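Local coordinates for uncharacterized protein VP1736 (Vibrio parahaemolyticus, PDB 3LXQ), which is of unknown function but carries a sulfatase-family domain belonging to the alkaline phosphatase superfamily, with helices packed on a central mixed beta-sheet, at residues 297-302 against 348-353; 138-143 against 242-247; 121-126 against 365-370; 167-172 against 354-359. All coordinates share one frame; numbering follows the deposited sequence. Where two conformers were deposited one is given.

Contact 1. Residues 297-302 against 348-353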
loop_
_atom_site.group_PDB
_atom_site.type_symbol
_atom_site.label_atom_id
_atom_site.label_comp_id
_atom_site.label_asym_id
_atom_site.label_seq_id
_atom_site.Cartn_x
_atom_site.Cartn_y
_atom_site.Cartn_z
ATOM N N ASP A 297 -10.077 9.109 -17.842
ATOM C CA ASP A 297 -9.158 8.080 -18.292
ATOM C C ASP A 297 -8.315 7.464 -17.162
ATOM O O ASP A 297 -7.356 6.736 -17.437
ATOM C CB ASP A 297 -8.254 8.692 -19.368
ATOM C CG ASP A 297 -7.566 7.651 -20.238
ATOM O OD1 ASP A 297 -6.694 8.062 -21.039
ATOM O OD2 ASP A 297 -7.889 6.445 -20.143
ATOM N N THR A 298 -8.683 7.725 -15.904
ATOM C CA THR A 298 -7.788 7.417 -14.782
ATOM C C THR A 298 -8.443 6.760 -13.575
ATOM O O THR A 298 -9.580 7.094 -13.211
ATOM C CB THR A 298 -7.062 8.696 -14.305
ATOM O OG1 THR A 298 -6.486 9.364 -15.432
ATOM C CG2 THR A 298 -5.956 8.356 -13.287
ATOM N N ILE A 299 -7.701 5.830 -12.961
ATOM C CA ILE A 299 -8.055 5.236 -11.684
ATOM C C ILE A 299 -7.133 5.811 -10.612
ATOM O O ILE A 299 -5.909 5.847 -10.784
ATOM C CB ILE A 299 -7.912 3.681 -11.700
ATOM C CG1 ILE A 299 -8.871 3.038 -12.713
ATOM C CG2 ILE A 299 -8.088 3.085 -10.287
ATOM C CD1 ILE A 299 -10.353 3.193 -12.405
ATOM N N PHE A 300 -7.741 6.256 -9.511
ATOM C CA PHE A 300 -7.029 6.834 -8.386
ATOM C C PHE A 300 -7.192 5.928 -7.179
ATOM O O PHE A 300 -8.261 5.348 -6.971
ATOM C CB PHE A 300 -7.584 8.224 -8.054
ATOM C CG PHE A 300 -7.484 9.213 -9.190
ATOM C CD1 PHE A 300 -8.473 9.272 -10.173
ATOM C CD2 PHE A 300 -6.415 10.096 -9.268
ATOM C CE1 PHE A 300 -8.391 10.188 -11.224
ATOM C CE2 PHE A 300 -6.316 11.026 -10.328
ATOM C CZ PHE A 300 -7.305 11.066 -11.299
ATOM N N ILE A 301 -6.126 5.793 -6.391
ATOM C CA ILE A 301 -6.237 5.120 -5.110
ATOM C C ILE A 301 -5.715 6.030 -3.994
ATOM O O ILE A 301 -4.643 6.567 -4.093
ATOM C CB ILE A 301 -5.621 3.661 -5.118
ATOM C CG1 ILE A 301 -5.864 2.951 -3.789
ATOM C CG2 ILE A 301 -4.124 3.650 -5.465
ATOM C CD1 ILE A 301 -5.538 1.469 -3.844
ATOM N N VAL A 302 -6.516 6.235 -2.961
ATOM C CA VAL A 302 -6.053 6.942 -1.768
ATOM C C VAL A 302 -5.783 5.851 -0.747
ATOM O O VAL A 302 -6.703 5.165 -0.316
ATOM C CB VAL A 302 -7.107 7.900 -1.177
ATOM C CG1 VAL A 302 -6.563 8.581 0.091
ATOM C CG2 VAL A 302 -7.570 8.941 -2.207
ATOM N N PRO A 348 -2.303 -5.933 -7.655
ATOM C CA PRO A 348 -3.093 -6.835 -8.532
ATOM C C PRO A 348 -4.510 -6.326 -8.826
ATOM O O PRO A 348 -4.998 -6.453 -9.957
ATOM C CB PRO A 348 -3.151 -8.170 -7.752
ATOM C CG PRO A 348 -2.348 -7.962 -6.486
ATOM C CD PRO A 348 -1.637 -6.666 -6.560
ATOM N N THR A 349 -5.162 -5.749 -7.817
ATOM C CA THR A 349 -6.477 -5.130 -8.012
ATOM C C THR A 349 -6.446 -3.972 -9.021
ATOM O O THR A 349 -7.302 -3.894 -9.922
ATOM C CB THR A 349 -7.081 -4.657 -6.675
ATOM O OG1 THR A 349 -7.145 -5.760 -5.756
ATOM C CG2 THR A 349 -8.476 -4.063 -6.869
ATOM N N LEU A 350 -5.457 -3.092 -8.886
ATOM C CA LEU A 350 -5.372 -1.891 -9.719
ATOM C C LEU A 350 -5.051 -2.213 -11.177
ATOM O O LEU A 350 -5.667 -1.635 -12.089
ATOM C CB LEU A 350 -4.362 -0.894 -9.135
ATOM C CG LEU A 350 -4.701 -0.327 -7.744
ATOM C CD1 LEU A 350 -3.454 0.192 -7.039
ATOM C CD2 LEU A 350 -5.786 0.744 -7.808
ATOM N N LEU A 351 -4.113 -3.138 -11.402
ATOM C CA LEU A 351 -3.806 -3.603 -12.764
ATOM C C LEU A 351 -5.049 -4.140 -13.466
ATOM O O LEU A 351 -5.256 -3.926 -14.672
ATOM C CB LEU A 351 -2.734 -4.693 -12.755
ATOM C CG LEU A 351 -1.284 -4.324 -12.440
ATOM C CD1 LEU A 351 -0.426 -5.556 -12.632
ATOM C CD2 LEU A 351 -0.764 -3.155 -13.296
ATOM N N SER A 352 -5.870 -4.842 -12.696
ATOM C CA SER A 352 -7.081 -5.444 -13.209
ATOM C C SER A 352 -8.069 -4.354 -13.580
ATOM O O SER A 352 -8.751 -4.459 -14.606
ATOM C CB SER A 352 -7.670 -6.405 -12.171
ATOM O OG SER A 352 -8.673 -7.245 -12.729
ATOM N N LEU A 353 -8.134 -3.303 -12.760
ATOM C CA LEU A 353 -9.040 -2.171 -13.014
ATOM C C LEU A 353 -8.638 -1.312 -14.207
ATOM O O LEU A 353 -9.498 -0.719 -14.878
ATOM C CB LEU A 353 -9.176 -1.290 -11.770
ATOM C CG LEU A 353 -10.107 -1.814 -10.678
ATOM C CD1 LEU A 353 -9.848 -1.117 -9.346
ATOM C CD2 LEU A 353 -11.565 -1.662 -11.112
#

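Contact 2. Residues 138-143 against 242-247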
loop_
_atom_site.group_PDB
_atom_site.type_symbol
_atom_site.label_atom_id
_atom_site.label_comp_id
_atom_site.label_asym_id
_atom_site.label_seq_id
_atom_site.Cartn_x
_atom_site.Cartn_y
_atom_site.Cartn_z
ATOM N N GLU A 138 6.882 -0.555 -0.710
ATOM C CA GLU A 138 7.045 -1.970 -1.092
ATOM C C GLU A 138 5.715 -2.607 -1.496
ATOM O O GLU A 138 5.589 -3.180 -2.587
ATOM C CB GLU A 138 7.650 -2.729 0.083
ATOM C CG GLU A 138 7.608 -4.248 0.024
ATOM C CD GLU A 138 8.320 -4.851 1.231
ATOM O OE1 GLU A 138 7.766 -4.738 2.345
ATOM O OE2 GLU A 138 9.441 -5.402 1.079
ATOM N N ALA A 139 4.720 -2.470 -0.619
ATOM C CA ALA A 139 3.423 -3.103 -0.812
ATOM C C ALA A 139 2.686 -2.621 -2.039
ATOM O O ALA A 139 2.057 -3.424 -2.710
ATOM C CB ALA A 139 2.543 -2.915 0.408
ATOM N N VAL A 140 2.718 -1.319 -2.327
ATOM C CA VAL A 140 1.900 -0.814 -3.448
ATOM C C VAL A 140 2.650 -0.759 -4.762
ATOM O O VAL A 140 2.035 -0.612 -5.823
ATOM C CB VAL A 140 1.246 0.564 -3.140
ATOM C CG1 VAL A 140 0.390 0.461 -1.884
ATOM C CG2 VAL A 140 2.311 1.679 -2.996
ATOM N N THR A 141 3.968 -0.891 -4.730
ATOM C CA THR A 141 4.703 -0.881 -6.008
ATOM C C THR A 141 5.127 -2.275 -6.452
ATOM O O THR A 141 5.352 -2.508 -7.644
ATOM C CB THR A 141 5.942 0.031 -5.986
ATOM O OG1 THR A 141 6.867 -0.440 -5.004
ATOM C CG2 THR A 141 5.542 1.453 -5.685
ATOM N N THR A 142 5.255 -3.186 -5.490
ATOM C CA THR A 142 5.748 -4.548 -5.751
ATOM C C THR A 142 4.797 -5.661 -5.287
ATOM O O THR A 142 4.846 -6.767 -5.818
ATOM C CB THR A 142 7.097 -4.841 -5.066
ATOM O OG1 THR A 142 6.876 -5.145 -3.680
ATOM C CG2 THR A 142 8.056 -3.690 -5.185
ATOM N N GLY A 143 3.981 -5.391 -4.267
ATOM C CA GLY A 143 3.037 -6.398 -3.775
ATOM C C GLY A 143 3.714 -7.450 -2.931
ATOM O O GLY A 143 3.080 -8.430 -2.538
ATOM N N PHE A 242 1.627 5.884 -15.215
ATOM C CA PHE A 242 1.495 5.380 -13.850
ATOM C C PHE A 242 2.257 6.315 -12.920
ATOM O O PHE A 242 3.469 6.494 -13.061
ATOM C CB PHE A 242 2.030 3.940 -13.724
ATOM C CG PHE A 242 2.332 3.524 -12.295
ATOM C CD1 PHE A 242 1.340 3.561 -11.315
ATOM C CD2 PHE A 242 3.605 3.087 -11.941
ATOM C CE1 PHE A 242 1.615 3.177 -9.992
ATOM C CE2 PHE A 242 3.893 2.698 -10.627
ATOM C CZ PHE A 242 2.893 2.750 -9.648
ATOM N N SER A 243 1.535 6.900 -11.968
ATOM C CA SER A 243 2.107 7.863 -11.051
ATOM C C SER A 243 1.945 7.476 -9.584
ATOM O O SER A 243 0.833 7.253 -9.102
ATOM C CB SER A 243 1.488 9.236 -11.311
ATOM O OG SER A 243 2.062 10.226 -10.470
ATOM N N LEU A 244 3.072 7.411 -8.876
ATOM C CA LEU A 244 3.079 7.284 -7.417
ATOM C C LEU A 244 3.360 8.654 -6.801
ATOM O O LEU A 244 4.404 9.231 -7.045
ATOM C CB LEU A 244 4.119 6.242 -6.951
ATOM C CG LEU A 244 4.379 6.156 -5.438
ATOM C CD1 LEU A 244 3.129 5.762 -4.669
ATOM C CD2 LEU A 244 5.521 5.217 -5.110
ATOM N N VAL A 245 2.416 9.148 -6.002
ATOM C CA VAL A 245 2.479 10.459 -5.368
ATOM C C VAL A 245 2.444 10.229 -3.868
ATOM O O VAL A 245 1.523 9.589 -3.367
ATOM C CB VAL A 245 1.260 11.326 -5.739
ATOM C CG1 VAL A 245 1.338 12.669 -5.047
ATOM C CG2 VAL A 245 1.113 11.496 -7.272
ATOM N N PHE A 246 3.434 10.754 -3.149
ATOM C CA PHE A 246 3.624 10.419 -1.737
ATOM C C PHE A 246 3.661 11.675 -0.887
ATOM O O PHE A 246 4.524 12.523 -1.083
ATOM C CB PHE A 246 4.913 9.598 -1.589
ATOM C CG PHE A 246 5.140 9.007 -0.206
ATOM C CD1 PHE A 246 4.078 8.719 0.649
ATOM C CD2 PHE A 246 6.435 8.709 0.216
ATOM C CE1 PHE A 246 4.298 8.155 1.921
ATOM C CE2 PHE A 246 6.676 8.138 1.489
ATOM C CZ PHE A 246 5.600 7.860 2.334
ATOM N N THR A 247 2.724 11.791 0.052
ATOM C CA THR A 247 2.652 12.967 0.937
ATOM C C THR A 247 3.824 13.022 1.920
ATOM O O THR A 247 4.452 11.994 2.188
ATOM C CB THR A 247 1.295 13.072 1.716
ATOM O OG1 THR A 247 1.159 11.993 2.657
ATOM C CG2 THR A 247 0.109 13.095 0.748
#

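Contact 3. Residues 121-126 against 365-370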
loop_
_atom_site.group_PDB
_atom_site.type_symbol
_atom_site.label_atom_id
_atom_site.label_comp_id
_atom_site.label_asym_id
_atom_site.label_seq_id
_atom_site.Cartn_x
_atom_site.Cartn_y
_atom_site.Cartn_z
ATOM N N TRP A 121 -15.054 3.084 -4.187
ATOM C CA TRP A 121 -14.775 1.767 -3.618
ATOM C C TRP A 121 -13.925 1.920 -2.342
ATOM O O TRP A 121 -12.709 2.120 -2.399
ATOM C CB TRP A 121 -14.100 0.906 -4.686
ATOM C CG TRP A 121 -13.888 -0.562 -4.349
ATOM C CD1 TRP A 121 -14.275 -1.228 -3.215
ATOM C CD2 TRP A 121 -13.270 -1.540 -5.192
ATOM N NE1 TRP A 121 -13.915 -2.551 -3.296
ATOM C CE2 TRP A 121 -13.302 -2.770 -4.500
ATOM C CE3 TRP A 121 -12.683 -1.494 -6.460
ATOM C CZ2 TRP A 121 -12.757 -3.935 -5.026
ATOM C CZ3 TRP A 121 -12.155 -2.661 -6.990
ATOM C CH2 TRP A 121 -12.192 -3.863 -6.271
ATOM N N GLN A 122 -14.602 1.848 -1.204
ATOM C CA GLN A 122 -14.029 2.113 0.113
ATOM C C GLN A 122 -13.743 0.777 0.760
ATOM O O GLN A 122 -14.598 -0.117 0.734
ATOM C CB GLN A 122 -15.036 2.920 0.945
ATOM C CG GLN A 122 -14.914 2.804 2.461
ATOM C CD GLN A 122 -16.087 3.448 3.198
ATOM O OE1 GLN A 122 -16.983 4.032 2.581
ATOM N NE2 GLN A 122 -16.085 3.347 4.527
ATOM N N PHE A 123 -12.539 0.612 1.310
ATOM C CA PHE A 123 -12.188 -0.655 1.974
ATOM C C PHE A 123 -12.184 -0.418 3.470
ATOM O O PHE A 123 -11.408 0.400 3.959
ATOM C CB PHE A 123 -10.807 -1.151 1.523
ATOM C CG PHE A 123 -10.717 -1.502 0.060
ATOM C CD1 PHE A 123 -10.525 -0.511 -0.897
ATOM C CD2 PHE A 123 -10.795 -2.818 -0.353
ATOM C CE1 PHE A 123 -10.419 -0.843 -2.255
ATOM C CE2 PHE A 123 -10.699 -3.162 -1.709
ATOM C CZ PHE A 123 -10.507 -2.177 -2.654
ATOM N N THR A 124 -13.047 -1.114 4.201
ATOM C CA THR A 124 -13.212 -0.831 5.632
ATOM C C THR A 124 -12.390 -1.771 6.483
ATOM O O THR A 124 -12.293 -1.588 7.700
ATOM C CB THR A 124 -14.687 -0.897 6.093
ATOM O OG1 THR A 124 -15.147 -2.259 6.047
ATOM C CG2 THR A 124 -15.566 -0.016 5.216
ATOM N N GLN A 125 -11.794 -2.769 5.840
ATOM C CA GLN A 125 -10.938 -3.735 6.521
ATOM C C GLN A 125 -9.586 -3.916 5.822
ATOM O O GLN A 125 -9.128 -5.036 5.654
ATOM C CB GLN A 125 -11.641 -5.097 6.653
ATOM C CG GLN A 125 -12.761 -5.108 7.679
ATOM C CD GLN A 125 -12.275 -4.811 9.088
ATOM O OE1 GLN A 125 -12.941 -4.111 9.852
ATOM N NE2 GLN A 125 -11.121 -5.360 9.446
HETATM N N MSE A 126 -8.973 -2.793 5.453
HETATM C CA MSE A 126 -7.664 -2.727 4.824
HETATM C C MSE A 126 -6.541 -2.624 5.855
HETATM O O MSE A 126 -6.604 -1.812 6.776
HETATM C CB MSE A 126 -7.596 -1.508 3.899
HETATM C CG MSE A 126 -6.284 -1.373 3.138
HETATM SE SE MSE A 126 -5.902 -2.848 1.920
HETATM C CE MSE A 126 -7.572 -2.833 0.913
ATOM N N ARG A 365 -4.252 -10.402 -3.921
ATOM C CA ARG A 365 -5.526 -10.755 -4.542
ATOM C C ARG A 365 -6.001 -9.654 -5.489
ATOM O O ARG A 365 -5.817 -8.462 -5.218
ATOM C CB ARG A 365 -6.587 -10.976 -3.467
ATOM C CG ARG A 365 -6.495 -12.299 -2.716
ATOM C CD ARG A 365 -5.369 -12.349 -1.668
ATOM N NE ARG A 365 -5.419 -13.617 -0.932
ATOM C CZ ARG A 365 -6.216 -13.848 0.115
ATOM N NH1 ARG A 365 -7.004 -12.886 0.587
ATOM N NH2 ARG A 365 -6.219 -15.050 0.705
ATOM N N ASP A 366 -6.583 -10.072 -6.606
ATOM C CA ASP A 366 -7.302 -9.170 -7.500
ATOM C C ASP A 366 -8.696 -9.089 -6.925
ATOM O O ASP A 366 -9.506 -10.011 -7.067
ATOM C CB ASP A 366 -7.325 -9.734 -8.918
ATOM C CG ASP A 366 -8.175 -8.902 -9.892
ATOM O OD1 ASP A 366 -8.864 -7.942 -9.474
ATOM O OD2 ASP A 366 -8.154 -9.224 -11.104
ATOM N N LEU A 367 -8.983 -7.987 -6.260
ATOM C CA LEU A 367 -10.220 -7.903 -5.487
ATOM C C LEU A 367 -11.408 -7.425 -6.321
ATOM O O LEU A 367 -12.501 -7.230 -5.788
ATOM C CB LEU A 367 -10.018 -7.055 -4.230
ATOM C CG LEU A 367 -9.054 -7.691 -3.219
ATOM C CD1 LEU A 367 -8.544 -6.679 -2.204
ATOM C CD2 LEU A 367 -9.662 -8.927 -2.535
ATOM N N THR A 368 -11.188 -7.256 -7.625
ATOM C CA THR A 368 -12.288 -7.027 -8.553
ATOM C C THR A 368 -13.051 -8.339 -8.750
ATOM O O THR A 368 -14.161 -8.347 -9.280
ATOM C CB THR A 368 -11.826 -6.520 -9.944
ATOM O OG1 THR A 368 -11.039 -7.527 -10.588
ATOM C CG2 THR A 368 -11.047 -5.205 -9.845
ATOM N N LYS A 369 -12.436 -9.433 -8.305
ATOM C CA LYS A 369 -12.984 -10.769 -8.438
ATOM C C LYS A 369 -13.393 -11.305 -7.071
ATOM O O LYS A 369 -12.889 -10.821 -6.047
ATOM C CB LYS A 369 -11.963 -11.693 -9.115
ATOM C CG LYS A 369 -11.647 -11.243 -10.544
ATOM C CD LYS A 369 -10.510 -12.021 -11.164
ATOM C CE LYS A 369 -10.415 -11.670 -12.640
ATOM N NZ LYS A 369 -9.093 -12.022 -13.200
ATOM N N PRO A 370 -14.299 -12.312 -7.056
ATOM C CA PRO A 370 -14.826 -12.865 -5.812
ATOM C C PRO A 370 -13.746 -13.428 -4.921
ATOM O O PRO A 370 -12.734 -13.938 -5.389
ATOM C CB PRO A 370 -15.747 -14.004 -6.292
ATOM C CG PRO A 370 -16.148 -13.612 -7.660
ATOM C CD PRO A 370 -14.908 -12.972 -8.232
#

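Contact 4. Residues 167-172 against 354-359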
loop_
_atom_site.group_PDB
_atom_site.type_symbol
_atom_site.label_atom_id
_atom_site.label_comp_id
_atom_site.label_asym_id
_atom_site.label_seq_id
_atom_site.Cartn_x
_atom_site.Cartn_y
_atom_site.Cartn_z
ATOM N N ASP A 167 7.917 -1.244 -13.602
ATOM C CA ASP A 167 8.589 -1.737 -14.798
ATOM C C ASP A 167 7.680 -2.614 -15.657
ATOM O O ASP A 167 7.881 -2.684 -16.884
ATOM C CB ASP A 167 9.956 -2.371 -14.504
ATOM C CG ASP A 167 9.865 -3.808 -14.100
ATOM O OD1 ASP A 167 9.792 -4.674 -14.999
ATOM O OD2 ASP A 167 9.906 -4.071 -12.884
ATOM N N LEU A 168 6.664 -3.222 -15.049
ATOM C CA LEU A 168 5.666 -3.978 -15.817
ATOM C C LEU A 168 4.928 -3.013 -16.737
ATOM O O LEU A 168 4.872 -3.233 -17.944
ATOM C CB LEU A 168 4.687 -4.741 -14.902
ATOM C CG LEU A 168 3.530 -5.554 -15.534
ATOM C CD1 LEU A 168 4.024 -6.622 -16.520
ATOM C CD2 LEU A 168 2.634 -6.191 -14.489
ATOM N N LEU A 169 4.410 -1.929 -16.165
ATOM C CA LEU A 169 3.692 -0.921 -16.936
ATOM C C LEU A 169 4.588 -0.231 -17.970
ATOM O O LEU A 169 4.143 0.026 -19.089
ATOM C CB LEU A 169 2.968 0.078 -16.016
ATOM C CG LEU A 169 1.792 -0.538 -15.233
ATOM C CD1 LEU A 169 1.264 0.377 -14.132
ATOM C CD2 LEU A 169 0.648 -0.988 -16.160
ATOM N N LYS A 170 5.846 0.022 -17.603
ATOM C CA LYS A 170 6.845 0.586 -18.522
ATOM C C LYS A 170 7.060 -0.329 -19.718
ATOM O O LYS A 170 6.921 0.093 -20.872
ATOM C CB LYS A 170 8.176 0.836 -17.801
ATOM N N GLU A 171 7.378 -1.591 -19.438
ATOM C CA GLU A 171 7.494 -2.617 -20.473
ATOM C C GLU A 171 6.226 -2.690 -21.353
ATOM O O GLU A 171 6.310 -2.954 -22.553
ATOM C CB GLU A 171 7.824 -3.972 -19.832
ATOM C CG GLU A 171 7.949 -5.138 -20.810
ATOM C CD GLU A 171 9.112 -6.074 -20.492
ATOM O OE1 GLU A 171 10.006 -6.233 -21.353
ATOM O OE2 GLU A 171 9.139 -6.654 -19.388
ATOM N N GLN A 172 5.071 -2.416 -20.746
ATOM C CA GLN A 172 3.780 -2.399 -21.444
ATOM C C GLN A 172 3.452 -1.073 -22.150
ATOM O O GLN A 172 2.338 -0.897 -22.642
ATOM C CB GLN A 172 2.646 -2.754 -20.465
ATOM C CG GLN A 172 2.483 -4.244 -20.196
ATOM C CD GLN A 172 2.261 -5.026 -21.473
ATOM O OE1 GLN A 172 3.148 -5.749 -21.933
ATOM N NE2 GLN A 172 1.082 -4.870 -22.070
ATOM N N ILE A 354 -7.336 -1.230 -14.470
ATOM C CA ILE A 354 -6.840 -0.357 -15.547
ATOM C C ILE A 354 -6.737 -1.064 -16.904
ATOM O O ILE A 354 -6.336 -0.455 -17.902
ATOM C CB ILE A 354 -5.504 0.360 -15.182
ATOM C CG1 ILE A 354 -4.355 -0.636 -15.004
ATOM C CG2 ILE A 354 -5.694 1.258 -13.953
ATOM C CD1 ILE A 354 -2.978 0.012 -14.912
ATOM N N GLY A 355 -7.081 -2.346 -16.917
ATOM C CA GLY A 355 -7.073 -3.138 -18.145
ATOM C C GLY A 355 -5.744 -3.768 -18.520
ATOM O O GLY A 355 -5.501 -4.039 -19.689
ATOM N N VAL A 356 -4.879 -4.006 -17.537
ATOM C CA VAL A 356 -3.584 -4.640 -17.819
ATOM C C VAL A 356 -3.538 -6.077 -17.322
ATOM O O VAL A 356 -3.621 -6.320 -16.106
ATOM C CB VAL A 356 -2.387 -3.828 -17.238
ATOM C CG1 VAL A 356 -1.066 -4.570 -17.458
ATOM C CG2 VAL A 356 -2.316 -2.455 -17.888
ATOM N N ASP A 357 -3.401 -7.020 -18.257
ATOM C CA ASP A 357 -3.217 -8.443 -17.915
ATOM C C ASP A 357 -1.884 -8.607 -17.182
ATOM O O ASP A 357 -0.875 -8.036 -17.598
ATOM C CB ASP A 357 -3.214 -9.328 -19.169
ATOM C CG ASP A 357 -4.598 -9.503 -19.791
ATOM O OD1 ASP A 357 -4.664 -10.064 -20.907
ATOM O OD2 ASP A 357 -5.614 -9.093 -19.185
ATOM N N ALA A 358 -1.893 -9.407 -16.119
ATOM C CA ALA A 358 -0.783 -9.489 -15.184
ATOM C C ALA A 358 -0.218 -10.891 -15.013
ATOM O O ALA A 358 -0.771 -11.704 -14.266
ATOM C CB ALA A 358 -1.210 -8.917 -13.815
ATOM N N LYS A 359 0.891 -11.160 -15.692
ATOM C CA LYS A 359 1.675 -12.369 -15.463
ATOM C C LYS A 359 2.808 -11.985 -14.514
ATOM O O LYS A 359 3.836 -11.473 -14.946
ATOM C CB LYS A 359 2.239 -12.928 -16.786
ATOM C CG LYS A 359 3.096 -14.186 -16.606
ATOM C CD LYS A 359 3.430 -14.860 -17.926
ATOM C CE LYS A 359 3.957 -16.277 -17.718
ATOM N NZ LYS A 359 4.211 -16.927 -19.048
#

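Contact 1. Residues 297-302 against 348-353
Ile301 turns CG1 anti to its backbone N (chi1 -175°) and continues extended, while Leu350 holds CG anti to its own carbonyl carbon (chi1 -63°); together these torsions bring the strand isoleucine up to the forked end of the leucine. The two side chains meet at about a right angle. Leu350 CD1 comes to 3.9 Å from Ile301 CG2, and both leucine methyls approach Ile301 CD1 at 4.0 Å, so the fork of Leu350 touches Ile301 at CB, CG2 and the terminal CD1. Ile299, two residues earlier on the same strand face, is turned differently about chi1 (-63°): here CG2 is anti to N and lies 4.1 Å from Leu350 CD2. Its CG1 instead faces the last helical turn, 4.4 Å from Leu353 CB. The contact is wholly apolar, with Ile327 of the adjacent strand touching Ile299, Ile301 and Leu353. On other sides of the helix, the hydroxyls of Thr349 and Ser352 bond to the 365-368 region. The short segments run nearly antiparallel, with axes 9.8 Å apart, as expected of a helix laid on a central strand of the alpha/beta fold shared by the alkaline phosphatase superfamily.

Contact 2. Residues 138-143 against 242-247
Thr141 and Leu244 meet at about a right angle, methyl against methyl, where the end of helix 133-141 rests on strand 241-246 in the alpha/beta core of the sulfatase-like fold. Leu244 points from the sheet toward the helix and places its CD2 3.8 Å from Thr141 CG2. The other branch, CD1, looks to the preceding residue and lies at the limit of contact, 4.5 Å from Val140 CG2. One leucine therefore spreads its two methyls over consecutive residues of the helix end. Thr141 offers its methyl because CG2 stands anti to the carbonyl carbon, which puts OG1 between N and C (chi1 62°); there the hydroxyl bonds to Ile137 O, one turn back, and its polar end is satisfied within the helix. On the sheet, Leu244 also touches Ile90 and Phe178, members of the strands on either side, so it fills the layer between helix and sheet. Beyond Thr141 the helix unwinds through Thr142 to Gly143, whose positive phi suits glycine. Glu138 O gathers this end together, accepting from both backbone N atoms, Thr142 N at 2.9 Å and Gly143 N at 3.2 Å. Its third donor is Thr142 OG1, at 2.6 Å and raised 38° above the carbonyl plane.

Contact 3. Residues 121-126 against 365-370
Trp121 reaches across to Leu367 and Thr368 with the far end of its indole. From CB, which points toward the 365-370 loop, CG stands anti to the backbone N (chi1 -172°) and carries the ring system outward from the strand. CD1 lies over one face of the Phe123 ring, offset toward the rim, and in turn Phe123 CZ sits above the indole plane. NE1, the next atom round, is bonded to Asp337 OD2. The benzo edge makes the long-range contact: CZ2 and CH2 both lie 3.4 Å from Leu367 O, which meets the ring at its edge, near the ring plane. The weakly positive aryl hydrogens there probably suit that oxygen, which also accepts from Arg339 NH2. Farther round, CZ3 is 4.0 Å from Thr368 CG2, the two side chains crossing at about a right angle. Phe123 adds a second touch, its CE2 4.2 Å from Leu367 CD1.

The loop presents these groups through a type I turn from Asp366 to Lys369. Asp366 OD1 accepts from Thr368 N at 3.0 Å (N-H...O 149°), an Asx turn that helps fix the backbone presented to the indole. OD2 of the same carboxylate bonds to Ser352 OG of helix 346-353. That helix flanks the contact, with Leu353 touching Trp121 and Thr368 and Met346 touching Leu367, while strand 121-127 is bordered by strands 322-328 and 335-337.

Contact 4. Residues 167-172 against 354-359
Leu169 meets Ile354 and Val356 where helix 165-171 packs against the Schellman motif that ends helix 346-353. Gly355, with the positive phi that marks this motif, ends the helix between the two aliphatic residues. Leu169 keeps CG anti to its carbonyl carbon (chi1 -68°) and then extends, so that although its CB does not point at the other segment, CD2 reaches both partners. Ile354 takes a less common conformation, with CG1 held between N and C (chi1 65°), and from there its extended chain sends CD1 out to meet Leu169 tip to tip, Ile354 CD1 and Leu169 CD2 4.0 Å apart. Val356 is approached obliquely instead. Of the other residues, Gln172 contributes its CG, 4.5 Å from Val356 CG1, at the exposed margin. Tyr174 lies against both Leu169 and Ile354. Beyond the turn the chain enters the short strand 358-360, which pairs with strand 75-77. The tightest approach belongs to Val356: its CG2 comes to 3.7 Å from Leu169 CD2, whereas CG1 stays at 4.2 Å.

Helix 346-353 and what follows it tie the set together. Contact 1 lays this helix on the central mixed sheet, contact 4 begins at its end, and contact 3 borders it through the 365-370 loop; the centres of contacts 3 and 4 both lie about 12 Å from that of contact 1. Contacts 1, 2 and 3 all reach the same sheet. Contact 2, also about 12 Å from contact 1 between centres, joins contact 4 where Phe242 touches Leu169. Along the chain, contact 3 encloses the other three, contact 2 closes before contact 1 opens, and contacts 2 and 4 alternate. Residues distant in sequence are thus brought together round the central sheet of the sulfatase-like fold, with contact 4 toward the periphery.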